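Local coordinates for prenyltransference for protein (Lavandula lanata, PDB 5HC8), which probably catalyses the head-to-middle coupling of two dimethylallyl diphosphate units into lavandulyl diphosphate, using a cis-prenyltransferase fold, at residues G133-L138 with N181-P186. Residues are numbered along the deposited sequence; the frame is centred on the assembly and turned at random.
Sequences GMHFIL and NITKFP. With SO4 (sulfate ion), chain E.
I137 and I182 meet tip to tip through their CD1 methyls, 3.9 Å apart, the main apolar touch between strand 135-140 and the loop 181-186. The CD1 of I182 also lies 4.1 Å from CE1 of H135, the two side chains crossing at about a right angle. The CB of H135 points toward the loop, and CG lies anti to the backbone N (chi1 -160°). The carbonyl O of I182 sits at the edge of the imidazole, in its plane and 3.7 Å from CE1, and CG1 of I137 lies over one face, toward the rim.

No direct hydrogen bond joins the segments; the polar link runs through a sulfate ion, probably from the crystallisation liquor. The K184 backbone N gives a nearly straight bond of 2.8 Å to sulfate O2. From the other segment, H135 ND1 donates to sulfate O1, although the position of that oxygen is doubtful. The other ring nitrogen, NE2, is hydrogen-bonded to S105 OG. An alanine in place of H135 would probably leave S105 without this partner and open a gap beside the I182 methyl.

The contact sets the loop between helix 171-176 and strand 190-193 against the parallel sheet, where I137 also touches L59 and T61 of strand 59-65, while I182 reaches I107 on the neighbouring strand 103-107.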
loop_
_atom_site.group_PDB
_atom_site.type_symbol
_atom_site.label_atom_id
_atom_site.label_comp_id
_atom_site.label_asym_id
_atom_site.label_seq_id
_atom_site.Cartn_x
_atom_site.Cartn_y
_atom_site.Cartn_z
ATOM N N GLY A 133 -19.089 22.009 -1.922
ATOM C CA GLY A 133 -19.146 21.136 -0.752
ATOM C C GLY A 133 -18.123 20.004 -0.841
ATOM O O GLY A 133 -17.129 20.106 -1.538
ATOM N N MET A 134 -18.367 18.933 -0.111
ATOM C CA MET A 134 -17.381 17.881 -0.005
ATOM C C MET A 134 -17.257 17.289 -1.379
ATOM O O MET A 134 -18.245 17.092 -2.069
ATOM C CB MET A 134 -17.830 16.813 0.993
ATOM C CG MET A 134 -16.879 15.628 1.194
ATOM S SD MET A 134 -17.576 14.342 2.213
ATOM C CE MET A 134 -18.593 13.454 1.064
ATOM N N HIS A 135 -16.036 16.953 -1.739
ATOM C CA HIS A 135 -15.764 16.172 -2.927
ATOM C C HIS A 135 -16.077 14.661 -2.636
ATOM O O HIS A 135 -15.716 14.118 -1.567
ATOM C CB HIS A 135 -14.304 16.425 -3.298
ATOM C CG HIS A 135 -13.921 16.108 -4.705
ATOM N ND1 HIS A 135 -12.651 16.352 -5.178
ATOM C CD2 HIS A 135 -14.610 15.586 -5.749
ATOM C CE1 HIS A 135 -12.575 15.991 -6.440
ATOM N NE2 HIS A 135 -13.746 15.507 -6.803
ATOM N N PHE A 136 -16.756 14.022 -3.598
ATOM C CA PHE A 136 -17.033 12.598 -3.618
ATOM C C PHE A 136 -16.441 12.015 -4.886
ATOM O O PHE A 136 -16.817 12.410 -5.997
ATOM C CB PHE A 136 -18.534 12.353 -3.625
ATOM C CG PHE A 136 -18.932 10.933 -3.891
ATOM C CD1 PHE A 136 -18.169 9.837 -3.416
ATOM C CD2 PHE A 136 -20.043 10.649 -4.692
ATOM C CE1 PHE A 136 -18.543 8.525 -3.696
ATOM C CE2 PHE A 136 -20.427 9.319 -4.961
ATOM C CZ PHE A 136 -19.686 8.259 -4.451
ATOM N N ILE A 137 -15.438 11.134 -4.754
ATOM C CA ILE A 137 -14.865 10.424 -5.910
ATOM C C ILE A 137 -15.390 8.984 -5.929
ATOM O O ILE A 137 -15.324 8.256 -4.910
ATOM C CB ILE A 137 -13.347 10.410 -5.878
ATOM C CG1 ILE A 137 -12.838 11.821 -6.130
ATOM C CG2 ILE A 137 -12.742 9.473 -6.962
ATOM C CD1 ILE A 137 -11.356 12.030 -5.850
ATOM N N LEU A 138 -15.948 8.595 -7.069
ATOM C CA LEU A 138 -16.281 7.211 -7.339
ATOM C C LEU A 138 -15.128 6.690 -8.208
ATOM O O LEU A 138 -14.923 7.153 -9.297
ATOM C CB LEU A 138 -17.629 7.069 -8.024
ATOM C CG LEU A 138 -18.027 5.629 -8.328
ATOM C CD1 LEU A 138 -18.289 4.753 -7.112
ATOM C CD2 LEU A 138 -19.229 5.644 -9.233
ATOM N N ASN A 181 -4.927 13.490 -9.431
ATOM C CA ASN A 181 -4.542 14.917 -9.665
ATOM C C ASN A 181 -5.741 15.895 -9.613
ATOM O O ASN A 181 -5.579 17.121 -9.529
ATOM C CB ASN A 181 -3.667 15.109 -10.925
ATOM C CG ASN A 181 -4.406 14.810 -12.190
ATOM O OD1 ASN A 181 -5.612 14.688 -12.219
ATOM N ND2 ASN A 181 -3.632 14.585 -13.254
ATOM N N ILE A 182 -6.923 15.363 -9.647
ATOM C CA ILE A 182 -8.114 16.150 -9.456
ATOM C C ILE A 182 -8.381 16.585 -8.014
ATOM O O ILE A 182 -9.344 17.277 -7.801
ATOM C CB ILE A 182 -9.338 15.427 -10.001
ATOM C CG1 ILE A 182 -9.606 14.112 -9.209
ATOM C CG2 ILE A 182 -9.201 15.174 -11.517
ATOM C CD1 ILE A 182 -11.009 13.622 -9.357
ATOM N N THR A 183 -7.567 16.189 -7.027
ATOM C CA THR A 183 -7.804 16.643 -5.678
ATOM C C THR A 183 -6.542 17.192 -5.170
ATOM O O THR A 183 -5.508 16.596 -5.400
ATOM C CB THR A 183 -7.808 15.559 -4.571
ATOM O OG1 THR A 183 -7.725 14.191 -5.025
ATOM C CG2 THR A 183 -8.684 15.865 -3.522
ATOM N N LYS A 184 -6.611 18.166 -4.258
ATOM C CA LYS A 184 -5.424 18.528 -3.496
ATOM C C LYS A 184 -5.196 17.610 -2.266
ATOM O O LYS A 184 -4.208 17.744 -1.560
ATOM C CB LYS A 184 -5.521 19.983 -3.001
ATOM C CG LYS A 184 -6.523 20.130 -1.866
ATOM C CD LYS A 184 -6.139 21.211 -0.855
ATOM C CE LYS A 184 -5.950 22.531 -1.543
ATOM N NZ LYS A 184 -7.144 22.746 -2.406
ATOM N N PHE A 185 -6.082 16.674 -2.028
ATOM C CA PHE A 185 -5.897 15.625 -0.985
ATOM C C PHE A 185 -5.793 14.206 -1.564
ATOM O O PHE A 185 -6.522 13.355 -1.142
ATOM C CB PHE A 185 -7.063 15.687 -0.082
ATOM C CG PHE A 185 -7.301 17.076 0.510
ATOM C CD1 PHE A 185 -6.395 17.610 1.441
ATOM C CD2 PHE A 185 -8.393 17.816 0.141
ATOM C CE1 PHE A 185 -6.620 18.871 2.031
ATOM C CE2 PHE A 185 -8.608 19.091 0.713
ATOM C CZ PHE A 185 -7.726 19.604 1.645
ATOM N N PRO A 186 -4.781 13.941 -2.422
ATOM C CA PRO A 186 -4.775 12.615 -3.125
ATOM C C PRO A 186 -4.533 11.433 -2.197
ATOM O O PRO A 186 -5.060 10.339 -2.422
ATOM C CB PRO A 186 -3.628 12.744 -4.133
ATOM C CG PRO A 186 -2.673 13.725 -3.517
ATOM C CD PRO A 186 -3.619 14.740 -2.798
HETATM S S SO4 E . -10.538 18.937 -3.701
HETATM O O1 SO4 E . -10.769 17.455 -3.401
HETATM O O2 SO4 E . -9.145 19.398 -4.092
HETATM O O3 SO4 E . -11.425 19.407 -4.827
HETATM O O4 SO4 E . -10.961 19.632 -2.444
#